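Local coordinates for protein DNA-(apurinic or apyrimidinic site) endonuclease 2 (Xenopus laevis, PDB 6WCD) that cleaves DNA as a magnesium-dependent 3'-5' exonuclease and weak apurinic/apyrimidinic endonuclease in base excision repair, this chain being its catalytic part, at residues E50-Y55 with F71-T76; K2-N7 with D23-D28; T77-E82 with I312-C317; V120-R125 with L136-V141. All blocks are in the same frame, centred on the assembly; numbering follows the deposited sequence. Where two conformers were deposited one is given.

Contact 1 of 4, residues E50-Y55 with F71-T76; sequences EGYNSY and FCKSST. With BU1 (1,4-butanediol), chain D; EDO (1,2-ethanediol), chain E.
Ser54 lays its CB over one face of the Phe71 ring, 3.8 Å from CB to the ring centroid and 27° off the ring normal, a CH-pi contact displaced toward the CD2-CE2 rim; its OG is hydrogen-bonded to Ala47 O. Tyr52 reaches the same ring at its edge, where its CB lies in the plane, 4.0 Å from Phe71 CD2. The Tyr52 ring then runs beside the extended Lys73 chain, both pointing the same way, with CE2 of Tyr52 3.8 Å from CG of Lys73; its hydroxyl is hydrogen-bonded to Asp23 of helix 18-25. The backbones form the hairpin of strands 53-57 and 68-72: Asn53 and Cys72 are an antiparallel hydrogen-bonded pair, Asn53 N to Cys72 O and Cys72 N to Asn53 O both measuring 2.8 Å. Beyond the pair, a water accepts from Ser74 N and donates to Gly51 O, extending the link where the chains diverge. On the other face of the sheet, chi1 of 51° sets Asn53 CG between its backbone N and carbonyl carbon, and OD1 accepts from Tyr55 OH at 2.7 Å, lying in the plane of that ring at its edge. Cys72 SG approaches the Tyr55 ring obliquely, 4.1 Å from CE2. An alanine in place of Asn53 would probably leave the Tyr55 hydroxyl without this acceptor and its ring freer to shift against Cys72. CH-pi and apolar contacts of Phe71 thus stand beside the Asn53-Tyr55 hydrogen bond and the Cys72 sulfur contact, which implies that side chains on both strands add to the two backbone bonds joining these segments.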
loop_
_atom_site.group_PDB
_atom_site.type_symbol
_atom_site.label_atom_id
_atom_site.label_comp_id
_atom_site.label_asym_id
_atom_site.label_seq_id
_atom_site.Cartn_x
_atom_site.Cartn_y
_atom_site.Cartn_z
ATOM N N GLU A 50 1.393 -11.171 -17.551
ATOM C CA GLU A 50 0.957 -10.654 -18.855
ATOM C C GLU A 50 -0.092 -9.566 -18.664
ATOM O O GLU A 50 -1.073 -9.760 -17.944
ATOM C CB GLU A 50 0.375 -11.777 -19.701
ATOM C CG GLU A 50 -0.001 -11.320 -21.096
ATOM C CD GLU A 50 -0.762 -12.391 -21.864
ATOM O OE1 GLU A 50 -0.627 -13.582 -21.513
ATOM O OE2 GLU A 50 -1.505 -12.035 -22.805
ATOM N N GLY A 51 0.098 -8.431 -19.353
ATOM C CA GLY A 51 -0.809 -7.321 -19.231
ATOM C C GLY A 51 -0.484 -6.302 -18.152
ATOM O O GLY A 51 -1.209 -5.302 -18.014
ATOM N N TYR A 52 0.558 -6.515 -17.368
ATOM C CA TYR A 52 0.912 -5.602 -16.312
ATOM C C TYR A 52 2.404 -5.345 -16.323
ATOM O O TYR A 52 3.196 -6.191 -16.772
ATOM C CB TYR A 52 0.584 -6.143 -14.919
ATOM C CG TYR A 52 -0.891 -6.452 -14.731
ATOM C CD1 TYR A 52 -1.393 -7.671 -15.157
ATOM C CD2 TYR A 52 -1.773 -5.520 -14.206
ATOM C CE1 TYR A 52 -2.762 -7.984 -15.029
ATOM C CE2 TYR A 52 -3.169 -5.824 -14.087
ATOM C CZ TYR A 52 -3.614 -7.048 -14.508
ATOM O OH TYR A 52 -4.990 -7.288 -14.407
ATOM N N ASN A 53 2.791 -4.167 -15.832
ATOM C CA ASN A 53 4.173 -3.878 -15.485
ATOM C C ASN A 53 4.207 -3.686 -13.984
ATOM O O ASN A 53 3.339 -3.000 -13.419
ATOM C CB ASN A 53 4.766 -2.686 -16.250
ATOM C CG ASN A 53 3.948 -1.407 -16.221
ATOM O OD1 ASN A 53 4.291 -0.445 -15.496
ATOM N ND2 ASN A 53 2.895 -1.352 -17.009
ATOM N N SER A 54 5.154 -4.336 -13.315
ATOM C CA SER A 54 5.108 -4.396 -11.862
ATOM C C SER A 54 6.388 -3.938 -11.205
ATOM O O SER A 54 7.463 -3.987 -11.786
ATOM C CB SER A 54 4.778 -5.800 -11.385
ATOM O OG SER A 54 5.852 -6.725 -11.688
ATOM N N TYR A 55 6.225 -3.544 -9.942
ATOM C CA TYR A 55 7.239 -2.877 -9.111
ATOM C C TYR A 55 7.166 -3.482 -7.726
ATOM O O TYR A 55 6.177 -3.314 -7.027
ATOM C CB TYR A 55 7.002 -1.353 -9.082
ATOM C CG TYR A 55 6.876 -0.823 -10.497
ATOM C CD1 TYR A 55 8.014 -0.427 -11.210
ATOM C CD2 TYR A 55 5.649 -0.876 -11.176
ATOM C CE1 TYR A 55 7.952 -0.084 -12.555
ATOM C CE2 TYR A 55 5.572 -0.553 -12.511
ATOM C CZ TYR A 55 6.730 -0.152 -13.195
ATOM O OH TYR A 55 6.706 0.155 -14.531
ATOM N N PHE A 71 1.201 -3.454 -9.290
ATOM C CA PHE A 71 0.978 -3.905 -10.650
ATOM C C PHE A 71 0.188 -2.833 -11.385
ATOM O O PHE A 71 -0.871 -2.424 -10.932
ATOM C CB PHE A 71 0.203 -5.226 -10.680
ATOM C CG PHE A 71 0.982 -6.406 -10.252
ATOM C CD1 PHE A 71 1.097 -6.732 -8.918
ATOM C CD2 PHE A 71 1.569 -7.189 -11.197
ATOM C CE1 PHE A 71 1.891 -7.916 -8.543
ATOM C CE2 PHE A 71 2.315 -8.295 -10.863
ATOM C CZ PHE A 71 2.456 -8.637 -9.550
ATOM N N CYS A 72 0.691 -2.433 -12.537
ATOM C CA CYS A 72 0.074 -1.397 -13.351
ATOM C C CYS A 72 -0.320 -1.938 -14.722
ATOM O O CYS A 72 0.452 -2.642 -15.357
ATOM C CB CYS A 72 1.061 -0.237 -13.544
ATOM S SG CYS A 72 1.588 0.501 -12.039
ATOM N N LYS A 73 -1.529 -1.601 -15.207
ATOM C CA LYS A 73 -1.841 -1.834 -16.591
ATOM C C LYS A 73 -1.054 -0.870 -17.489
ATOM O O LYS A 73 -0.443 0.085 -17.022
ATOM C CB LYS A 73 -3.348 -1.698 -16.818
ATOM C CG LYS A 73 -4.156 -2.776 -16.126
ATOM C CD LYS A 73 -5.622 -2.797 -16.533
ATOM C CE LYS A 73 -6.292 -4.066 -16.010
ATOM N NZ LYS A 73 -7.790 -3.991 -16.139
ATOM N N SER A 74 -1.055 -1.146 -18.789
ATOM C CA SER A 74 -0.375 -0.264 -19.749
ATOM C C SER A 74 -0.854 1.166 -19.640
ATOM O O SER A 74 -0.069 2.099 -19.866
ATOM C CB SER A 74 -0.581 -0.794 -21.185
ATOM O OG SER A 74 -1.943 -0.767 -21.563
ATOM N N SER A 75 -2.125 1.364 -19.269
ATOM C CA SER A 75 -2.736 2.690 -19.114
ATOM C C SER A 75 -2.084 3.523 -18.020
ATOM O O SER A 75 -2.160 4.777 -18.074
ATOM C CB SER A 75 -4.222 2.522 -18.736
ATOM O OG SER A 75 -4.374 1.867 -17.485
ATOM N N THR A 76 -1.427 2.898 -17.048
ATOM C CA THR A 76 -0.923 3.592 -15.883
ATOM C C THR A 76 0.559 3.419 -15.666
ATOM O O THR A 76 1.025 3.609 -14.547
ATOM C CB THR A 76 -1.644 3.144 -14.608
ATOM O OG1 THR A 76 -1.605 1.716 -14.539
ATOM C CG2 THR A 76 -3.022 3.601 -14.635
HETATM C C1 BU1 D . -7.694 3.713 -19.384
HETATM C C2 BU1 D . -7.463 3.381 -17.905
HETATM C C3 BU1 D . -8.636 3.811 -17.025
HETATM C C4 BU1 D . -8.418 5.244 -16.565
HETATM O O5 BU1 D . -7.116 4.950 -19.722
HETATM O O6 BU1 D . -9.580 5.877 -16.071
HETATM C C1 EDO E . -4.307 -9.362 -21.308
HETATM O O1 EDO E . -4.330 -10.777 -21.540
HETATM C C2 EDO E . -3.004 -8.785 -21.853
HETATM O O2 EDO E . -3.145 -7.368 -22.032
HETATM O O HOH W 1 -2.275 -3.605 -19.840
#

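Contact 2 of 4, residues K2-N7 with D23-D28. With BU1 (1,4-butanediol), chain D.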
loop_
_atom_site.group_PDB
_atom_site.type_symbol
_atom_site.label_atom_id
_atom_site.label_comp_id
_atom_site.label_asym_id
_atom_site.label_seq_id
_atom_site.Cartn_x
_atom_site.Cartn_y
_atom_site.Cartn_z
ATOM N N LYS A 2 -9.288 3.055 -11.556
ATOM C CA LYS A 2 -9.564 2.243 -10.384
ATOM C C LYS A 2 -8.290 1.725 -9.760
ATOM O O LYS A 2 -7.345 1.351 -10.466
ATOM C CB LYS A 2 -10.434 1.076 -10.807
ATOM C CG LYS A 2 -11.820 1.499 -11.211
ATOM C CD LYS A 2 -12.608 0.370 -11.832
ATOM C CE LYS A 2 -12.019 -0.089 -13.128
ATOM N NZ LYS A 2 -13.029 -0.922 -13.871
ATOM N N ILE A 3 -8.261 1.691 -8.428
ATOM C CA ILE A 3 -7.089 1.234 -7.688
ATOM C C ILE A 3 -7.518 0.311 -6.561
ATOM O O ILE A 3 -8.501 0.554 -5.861
ATOM C CB ILE A 3 -6.273 2.421 -7.147
ATOM C CG1 ILE A 3 -4.977 1.948 -6.497
ATOM C CG2 ILE A 3 -7.106 3.258 -6.179
ATOM C CD1 ILE A 3 -3.972 3.050 -6.377
ATOM N N VAL A 4 -6.799 -0.794 -6.422
ATOM C CA VAL A 4 -7.090 -1.819 -5.443
ATOM C C VAL A 4 -5.891 -1.959 -4.525
ATOM O O VAL A 4 -4.738 -1.860 -4.972
ATOM C CB VAL A 4 -7.402 -3.165 -6.114
ATOM C CG1 VAL A 4 -7.334 -4.337 -5.145
ATOM C CG2 VAL A 4 -8.753 -3.140 -6.766
ATOM N N SER A 5 -6.166 -2.218 -3.270
ATOM C CA SER A 5 -5.150 -2.594 -2.273
ATOM C C SER A 5 -5.572 -3.912 -1.636
ATOM O O SER A 5 -6.738 -4.091 -1.286
ATOM C CB SER A 5 -5.018 -1.531 -1.197
ATOM O OG SER A 5 -4.016 -1.814 -0.270
ATOM N N TRP A 6 -4.623 -4.829 -1.458
ATOM C CA TRP A 6 -4.943 -6.129 -0.890
ATOM C C TRP A 6 -3.752 -6.748 -0.198
ATOM O O TRP A 6 -2.711 -6.984 -0.829
ATOM C CB TRP A 6 -5.433 -7.082 -1.977
ATOM C CG TRP A 6 -6.021 -8.397 -1.498
ATOM C CD1 TRP A 6 -6.516 -8.703 -0.234
ATOM C CD2 TRP A 6 -6.202 -9.570 -2.280
ATOM N NE1 TRP A 6 -7.004 -9.959 -0.234
ATOM C CE2 TRP A 6 -6.780 -10.544 -1.477
ATOM C CE3 TRP A 6 -5.908 -9.894 -3.612
ATOM C CZ2 TRP A 6 -7.123 -11.817 -1.928
ATOM C CZ3 TRP A 6 -6.191 -11.160 -4.053
ATOM C CH2 TRP A 6 -6.812 -12.115 -3.249
ATOM N N ASN A 7 -3.895 -7.056 1.096
ATOM C CA ASN A 7 -2.900 -7.859 1.800
ATOM C C ASN A 7 -3.249 -9.293 1.453
ATOM O O ASN A 7 -4.273 -9.844 1.893
ATOM C CB ASN A 7 -2.925 -7.629 3.292
ATOM C CG ASN A 7 -1.942 -8.533 4.009
ATOM O OD1 ASN A 7 -1.722 -9.668 3.627
ATOM N ND2 ASN A 7 -1.359 -8.031 5.077
ATOM N N ASP A 23 -6.657 -9.897 -12.996
ATOM C CA ASP A 23 -7.718 -9.511 -13.932
ATOM C C ASP A 23 -9.066 -9.430 -13.229
ATOM O O ASP A 23 -9.885 -8.556 -13.541
ATOM C CB ASP A 23 -7.759 -10.515 -15.067
ATOM C CG ASP A 23 -6.563 -10.393 -16.045
ATOM O OD1 ASP A 23 -5.729 -9.477 -15.925
ATOM O OD2 ASP A 23 -6.465 -11.231 -16.976
ATOM N N SER A 24 -9.336 -10.355 -12.290
ATOM C CA SER A 24 -10.624 -10.420 -11.616
ATOM C C SER A 24 -10.873 -9.202 -10.739
ATOM O O SER A 24 -12.028 -8.866 -10.464
ATOM C CB SER A 24 -10.725 -11.688 -10.772
ATOM O OG SER A 24 -10.009 -11.584 -9.545
ATOM N N LEU A 25 -9.815 -8.565 -10.270
ATOM C CA LEU A 25 -9.934 -7.397 -9.412
ATOM C C LEU A 25 -10.303 -6.155 -10.204
ATOM O O LEU A 25 -10.751 -5.149 -9.614
ATOM C CB LEU A 25 -8.641 -7.178 -8.649
ATOM C CG LEU A 25 -8.294 -8.248 -7.651
ATOM C CD1 LEU A 25 -6.883 -8.094 -7.169
ATOM C CD2 LEU A 25 -9.244 -8.181 -6.446
ATOM N N ASP A 26 -10.121 -6.181 -11.527
ATOM C CA ASP A 26 -10.608 -5.165 -12.479
ATOM C C ASP A 26 -10.192 -3.748 -12.058
ATOM O O ASP A 26 -11.037 -2.889 -11.769
ATOM C CB ASP A 26 -12.132 -5.234 -12.631
ATOM C CG ASP A 26 -12.647 -4.412 -13.798
ATOM O OD1 ASP A 26 -11.849 -4.087 -14.709
ATOM O OD2 ASP A 26 -13.840 -4.071 -13.786
ATOM N N ALA A 27 -8.879 -3.496 -12.093
ATOM C CA ALA A 27 -8.350 -2.207 -11.705
ATOM C C ALA A 27 -7.089 -1.858 -12.490
ATOM O O ALA A 27 -6.385 -2.739 -12.995
ATOM C CB ALA A 27 -8.009 -2.154 -10.212
ATOM N N ASP A 28 -6.800 -0.573 -12.570
ATOM C CA ASP A 28 -5.674 -0.101 -13.363
ATOM C C ASP A 28 -4.366 -0.127 -12.599
ATOM O O ASP A 28 -3.280 -0.219 -13.208
ATOM C CB ASP A 28 -5.918 1.330 -13.787
ATOM C CG ASP A 28 -7.235 1.466 -14.563
ATOM O OD1 ASP A 28 -8.253 1.996 -14.037
ATOM O OD2 ASP A 28 -7.266 0.949 -15.687
HETATM C C1 BU1 D . -7.694 3.713 -19.384
HETATM C C2 BU1 D . -7.463 3.381 -17.905
HETATM C C3 BU1 D . -8.636 3.811 -17.025
HETATM C C4 BU1 D . -8.418 5.244 -16.565
HETATM O O5 BU1 D . -7.116 4.950 -19.722
HETATM O O6 BU1 D . -9.580 5.877 -16.071
HETATM O O HOH W 2 -14.432 -2.720 -11.694
HETATM O O HOH W 3 -11.792 -1.546 -16.129
#
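Lys2 and Asp28 grip each other through two hydrogen bonds. Lys2 N donates to Asp28 OD1 at 2.9 Å, using the anti lone pair of the carboxylate, and Asp28 N returns a bond of 2.9 Å to Lys2 O, tilted 33° from the carbonyl plane. A bound 1,4-butanediol lies against the same carboxylate, with its C2 3.3 Å from Asp28 OD2. An alanine in place of Asp28 would probably leave Lys2 N without its carboxylate acceptor and this end of the strand less firmly tied to the loop. The lysine chain bends at its third torsion (chi3 -65°), which turns CE toward Asp26, 3.3 Å from that residue's O. NZ makes a weak salt bridge to Asp26 OD2 at 3.3 Å, and two waters, each accepting from NZ and donating to one carboxylate oxygen, reinforce it. These contacts lie within the beta-alpha-beta unit of strand 2-7, helix 18-25 and strand 29-33: Asp26, with phi 52°, is the first residue to leave the helix, and the turn there brings the chain back beside the strand's start. Ala27 CB packs against the strand, 3.7 Å from Val4 CG2. Farther along, Leu25 CD1 packs 4.1 Å from Trp6 CE3, the two side chains crossing at about a right angle. In the next shell, Lys304 NZ is hydrogen-bonded to both Leu25 O and Asp26 O, while Trp6 NE1 donates to the carbonyl of His300, a residue that by similarity interacts with DNA.

Contact 3 of 4, residues T77-E82 with I312-C317; sequences TPQAAE and IAANKC
A classic beta bulge, in which Gln79 and Ala80 both face Gln123 of strand 119-127, marks the start of strand 80-83; the loop after strand 310-312 meets the chain here. Ala314 N donates to Thr77 O at 2.9 Å in a nearly straight bond, 175° at the hydrogen. Gln79 adds the second direct tie. Its chain bends at chi2 (72°), and NE2 donates to Ile312 O at 3.1 Å; the acceptor lies in the amide plane of Gln79, while NE2 sits above the carbonyl plane of Ile312. The other end of this amide, OE1, accepts from Arg125 N, so both ends of the group are fixed. A water donates to Thr77 O and to Ile312 O, bridging the two carbonyls that also receive the direct bonds. Side-chain packing is slight: Ala314 CB lies 3.4 Å from the carbonyl O of Pro78 and 4.0 Å from Gln79 CG, and Thr77 CG2 meets Cys317 SG at 3.9 Å. Thr77 OG1 bonds instead to Ser74 O. With little apolar side-chain contact, the join depends mainly on backbone carbonyls, each shared between a protein N-H and water, and on one amide whose rotation is set from both ends.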
loop_
_atom_site.group_PDB
_atom_site.type_symbol
_atom_site.label_atom_id
_atom_site.label_comp_id
_atom_site.label_asym_id
_atom_site.label_seq_id
_atom_site.Cartn_x
_atom_site.Cartn_y
_atom_site.Cartn_z
ATOM N N THR A 77 1.302 3.025 -16.701
ATOM C CA THR A 77 2.739 2.860 -16.545
ATOM C C THR A 77 3.303 4.098 -15.868
ATOM O O THR A 77 3.119 5.203 -16.377
ATOM C CB THR A 77 3.377 2.654 -17.911
ATOM O OG1 THR A 77 2.779 1.493 -18.551
ATOM C CG2 THR A 77 4.862 2.407 -17.805
ATOM N N PRO A 78 4.019 3.959 -14.764
ATOM C CA PRO A 78 4.482 5.108 -14.005
ATOM C C PRO A 78 5.673 5.804 -14.627
ATOM O O PRO A 78 6.547 5.187 -15.255
ATOM C CB PRO A 78 4.831 4.517 -12.633
ATOM C CG PRO A 78 5.164 3.110 -12.907
ATOM C CD PRO A 78 4.266 2.688 -14.019
ATOM N N GLN A 79 5.728 7.116 -14.400
ATOM C CA GLN A 79 6.880 7.891 -14.822
ATOM C C GLN A 79 8.075 7.664 -13.922
ATOM O O GLN A 79 9.221 7.858 -14.359
ATOM C CB GLN A 79 6.516 9.386 -14.867
ATOM C CG GLN A 79 5.679 9.822 -16.095
ATOM C CD GLN A 79 4.225 9.367 -16.119
ATOM O OE1 GLN A 79 3.645 9.003 -15.100
ATOM N NE2 GLN A 79 3.613 9.424 -17.306
ATOM N N ALA A 80 7.851 7.243 -12.683
ATOM C CA ALA A 80 8.910 7.032 -11.728
ATOM C C ALA A 80 8.454 5.972 -10.739
ATOM O O ALA A 80 7.267 5.770 -10.513
ATOM C CB ALA A 80 9.273 8.316 -10.987
ATOM N N ALA A 81 9.419 5.312 -10.115
ATOM C CA ALA A 81 9.111 4.280 -9.133
ATOM C C ALA A 81 10.321 4.074 -8.234
ATOM O O ALA A 81 11.463 4.162 -8.688
ATOM C CB ALA A 81 8.731 2.941 -9.788
ATOM N N GLU A 82 10.067 3.809 -6.969
ATOM C CA GLU A 82 11.130 3.708 -5.979
ATOM C C GLU A 82 10.745 2.786 -4.852
ATOM O O GLU A 82 9.601 2.833 -4.399
ATOM C CB GLU A 82 11.439 5.118 -5.450
ATOM C CG GLU A 82 12.659 5.223 -4.585
ATOM C CD GLU A 82 13.001 6.675 -4.164
ATOM O OE1 GLU A 82 12.456 7.628 -4.736
ATOM O OE2 GLU A 82 13.835 6.833 -3.261
ATOM N N ILE A 312 -2.129 9.160 -17.640
ATOM C CA ILE A 312 -1.267 9.354 -18.813
ATOM C C ILE A 312 -0.095 8.400 -18.596
ATOM O O ILE A 312 0.674 8.565 -17.637
ATOM C CB ILE A 312 -0.778 10.786 -18.944
ATOM C CG1 ILE A 312 -1.942 11.776 -19.134
ATOM C CG2 ILE A 312 0.167 10.894 -20.116
ATOM C CD1 ILE A 312 -1.509 13.204 -18.965
ATOM N N ALA A 313 0.004 7.373 -19.431
ATOM C CA ALA A 313 1.059 6.375 -19.254
ATOM C C ALA A 313 2.400 6.919 -19.684
ATOM O O ALA A 313 2.514 7.619 -20.702
ATOM C CB ALA A 313 0.736 5.158 -20.110
ATOM N N ALA A 314 3.431 6.527 -18.949
ATOM C CA ALA A 314 4.800 6.784 -19.399
ATOM C C ALA A 314 5.121 5.938 -20.615
ATOM O O ALA A 314 4.538 4.875 -20.832
ATOM C CB ALA A 314 5.778 6.443 -18.272
ATOM N N ASN A 315 6.117 6.401 -21.389
ATOM C CA ASN A 315 6.499 5.718 -22.604
ATOM C C ASN A 315 7.403 4.530 -22.349
ATOM O O ASN A 315 7.591 3.710 -23.247
ATOM C CB ASN A 315 7.235 6.668 -23.559
ATOM C CG ASN A 315 6.538 8.003 -23.710
ATOM O OD1 ASN A 315 7.077 9.043 -23.320
ATOM N ND2 ASN A 315 5.336 7.987 -24.287
ATOM N N LYS A 316 7.964 4.429 -21.157
ATOM C CA LYS A 316 8.857 3.335 -20.827
ATOM C C LYS A 316 8.667 3.069 -19.354
ATOM O O LYS A 316 8.443 3.979 -18.575
ATOM C CB LYS A 316 10.317 3.679 -21.153
ATOM C CG LYS A 316 11.353 2.621 -20.838
ATOM C CD LYS A 316 12.517 2.750 -21.830
ATOM C CE LYS A 316 13.864 2.446 -21.203
ATOM N NZ LYS A 316 14.010 1.018 -20.823
ATOM N N CYS A 317 8.772 1.795 -18.977
ATOM C CA CYS A 317 8.769 1.441 -17.575
ATOM C C CYS A 317 10.052 1.914 -16.881
ATOM O O CYS A 317 11.153 1.742 -17.427
ATOM C CB CYS A 317 8.656 -0.067 -17.428
ATOM S SG CYS A 317 7.162 -0.785 -18.062
HETATM O O HOH W 4 0.924 6.711 -15.276
HETATM O O HOH W 5 9.028 5.823 -16.881
#

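Contact 4 of 4, residues V120-R125 with L136-V141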
loop_
_atom_site.group_PDB
_atom_site.type_symbol
_atom_site.label_atom_id
_atom_site.label_comp_id
_atom_site.label_asym_id
_atom_site.label_seq_id
_atom_site.Cartn_x
_atom_site.Cartn_y
_atom_site.Cartn_z
ATOM N N VAL A 120 6.612 0.481 -1.524
ATOM C CA VAL A 120 6.990 0.767 -2.899
ATOM C C VAL A 120 6.151 1.963 -3.340
ATOM O O VAL A 120 4.967 2.082 -2.989
ATOM C CB VAL A 120 6.864 -0.474 -3.813
ATOM C CG1 VAL A 120 5.482 -0.903 -3.980
ATOM C CG2 VAL A 120 7.548 -0.224 -5.173
ATOM N N LEU A 121 6.800 2.868 -4.026
ATOM C CA LEU A 121 6.190 4.112 -4.514
ATOM C C LEU A 121 6.192 4.129 -6.027
ATOM O O LEU A 121 7.214 3.842 -6.664
ATOM C CB LEU A 121 6.929 5.359 -4.030
ATOM C CG LEU A 121 6.733 5.655 -2.540
ATOM C CD1 LEU A 121 7.392 4.665 -1.644
ATOM C CD2 LEU A 121 7.217 7.083 -2.255
ATOM N N THR A 122 5.036 4.485 -6.615
ATOM C CA THR A 122 4.943 4.667 -8.064
ATOM C C THR A 122 4.324 6.039 -8.313
ATOM O O THR A 122 3.469 6.482 -7.546
ATOM C CB THR A 122 4.143 3.543 -8.746
ATOM O OG1 THR A 122 2.852 3.387 -8.179
ATOM C CG2 THR A 122 4.839 2.169 -8.697
ATOM N N GLN A 123 4.807 6.725 -9.343
ATOM C CA GLN A 123 4.330 8.066 -9.633
ATOM C C GLN A 123 3.756 8.084 -11.033
ATOM O O GLN A 123 4.406 7.650 -11.979
ATOM C CB GLN A 123 5.477 9.058 -9.464
ATOM C CG GLN A 123 5.104 10.482 -9.521
ATOM C CD GLN A 123 6.267 11.335 -9.051
ATOM O OE1 GLN A 123 7.158 11.656 -9.840
ATOM N NE2 GLN A 123 6.287 11.670 -7.766
ATOM N N HIS A 124 2.534 8.620 -11.145
ATOM C CA HIS A 124 1.691 8.524 -12.324
ATOM C C HIS A 124 1.250 9.926 -12.710
ATOM O O HIS A 124 0.759 10.681 -11.868
ATOM C CB HIS A 124 0.451 7.671 -12.006
ATOM C CG HIS A 124 0.775 6.333 -11.410
ATOM N ND1 HIS A 124 0.894 5.188 -12.158
ATOM C CD2 HIS A 124 1.071 5.981 -10.134
ATOM C CE1 HIS A 124 1.252 4.187 -11.363
ATOM N NE2 HIS A 124 1.356 4.633 -10.137
ATOM N N ARG A 125 1.296 10.259 -13.981
ATOM C CA ARG A 125 0.666 11.513 -14.385
ATOM C C ARG A 125 -0.824 11.262 -14.602
ATOM O O ARG A 125 -1.228 10.204 -15.106
ATOM C CB ARG A 125 1.301 12.033 -15.653
ATOM C CG ARG A 125 2.745 12.488 -15.458
ATOM C CD ARG A 125 2.862 13.767 -14.567
ATOM N NE ARG A 125 2.890 14.992 -15.377
ATOM C CZ ARG A 125 2.880 16.239 -14.900
ATOM N NH1 ARG A 125 2.929 17.263 -15.739
ATOM N NH2 ARG A 125 2.813 16.483 -13.603
ATOM N N LEU A 136 0.354 12.016 -9.493
ATOM C CA LEU A 136 -0.219 11.216 -8.408
ATOM C C LEU A 136 0.831 10.217 -7.967
ATOM O O LEU A 136 1.289 9.387 -8.768
ATOM C CB LEU A 136 -1.440 10.481 -8.894
ATOM C CG LEU A 136 -2.021 9.470 -7.953
ATOM C CD1 LEU A 136 -2.588 10.142 -6.715
ATOM C CD2 LEU A 136 -3.149 8.668 -8.629
ATOM N N THR A 137 1.220 10.288 -6.697
ATOM C CA THR A 137 2.147 9.319 -6.149
ATOM C C THR A 137 1.388 8.330 -5.291
ATOM O O THR A 137 0.644 8.732 -4.391
ATOM C CB THR A 137 3.237 10.011 -5.337
ATOM O OG1 THR A 137 3.941 10.932 -6.164
ATOM C CG2 THR A 137 4.275 9.000 -4.863
ATOM N N VAL A 138 1.555 7.034 -5.569
ATOM C CA VAL A 138 0.940 5.932 -4.858
ATOM C C VAL A 138 1.982 5.283 -3.961
ATOM O O VAL A 138 3.026 4.805 -4.444
ATOM C CB VAL A 138 0.363 4.923 -5.869
ATOM C CG1 VAL A 138 -0.170 3.731 -5.171
ATOM C CG2 VAL A 138 -0.688 5.570 -6.730
ATOM N N ILE A 139 1.733 5.292 -2.650
ATOM C CA ILE A 139 2.625 4.735 -1.667
ATOM C C ILE A 139 1.965 3.493 -1.115
ATOM O O ILE A 139 0.981 3.604 -0.391
ATOM C CB ILE A 139 2.881 5.734 -0.548
ATOM C CG1 ILE A 139 3.330 7.076 -1.127
ATOM C CG2 ILE A 139 3.918 5.192 0.428
ATOM C CD1 ILE A 139 3.654 8.159 -0.064
ATOM N N ASN A 140 2.516 2.337 -1.443
ATOM C CA ASN A 140 1.954 1.017 -1.131
ATOM C C ASN A 140 2.740 0.475 0.064
ATOM O O ASN A 140 3.948 0.228 -0.058
ATOM C CB ASN A 140 2.100 0.130 -2.366
ATOM C CG ASN A 140 1.742 -1.310 -2.137
ATOM O OD1 ASN A 140 1.242 -1.650 -1.072
ATOM N ND2 ASN A 140 2.008 -2.157 -3.122
ATOM N N VAL A 141 2.086 0.309 1.226
ATOM C CA VAL A 141 2.789 -0.024 2.484
ATOM C C VAL A 141 2.229 -1.244 3.169
ATOM O O VAL A 141 1.012 -1.506 3.161
ATOM C CB VAL A 141 2.807 1.147 3.480
ATOM C CG1 VAL A 141 3.536 2.314 2.919
ATOM C CG2 VAL A 141 1.391 1.611 3.866
HETATM O O HOH W 6 3.016 1.923 -5.618
#
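Leu136 pairs with His124 through two backbone bonds of 2.8 Å, His124 N to Leu136 O and Leu136 N to His124 O; its carbonyl oxygen also lies near the plane of the imidazole, at the ring edge. Thr137 takes a side-chain bond: chi1 of -171° carries Gln123 CG anti to its backbone N, the chain runs on extended, and NE2 donates to Thr137 OG1 at 2.9 Å, the acceptor lying 5° out of the amide plane. Val138 pairs with Thr122, and its CG2 packs 3.9 Å from His124 CD2. A water donates to Val138 O and also meets Thr122 OG1, which is itself 2.8 Å from His124 NE2 in a hydrogen bond. Ile139 lies alongside Leu121, pointing the same way, with CG1 3.9 Å from Leu121 CG. Asn140 closes the register with Val120, ND2 resting 3.8 Å from Val120 CG1, while OD1 accepts from Gln33 and ND2 donates to Thr70. These strands form an antiparallel hairpin, their axes 161° apart. Helix 152-173 packs on the face of Leu121, Thr137 and Ile139, whereas strand 68-72 meets Val120, Thr122 and His124 on the other; strand 177-181 runs parallel beside 133-142.

Overall arrangement
Contacts 2 and 4 are largely buried, whereas contacts 1 and 3 are partly exposed. Contacts 1 and 2 belong to one sheet, contacts 3 and 4 to the other, consistent with the two-sheet core of the DNase I-like fold. Contact 4 is nested within the long loop that contact 3 closes, and the strands of the two are neighbours. Between the sheets, Thr76 O accepts from His124 ND1, and Ile3 meets Val138 by packing alone. Regular backbone pairing dominates contact 4 and is brief in contact 1; contact 2 adds a carboxylate and a hydrated salt bridge, and contact 3 relies on carbonyls, one amide and water.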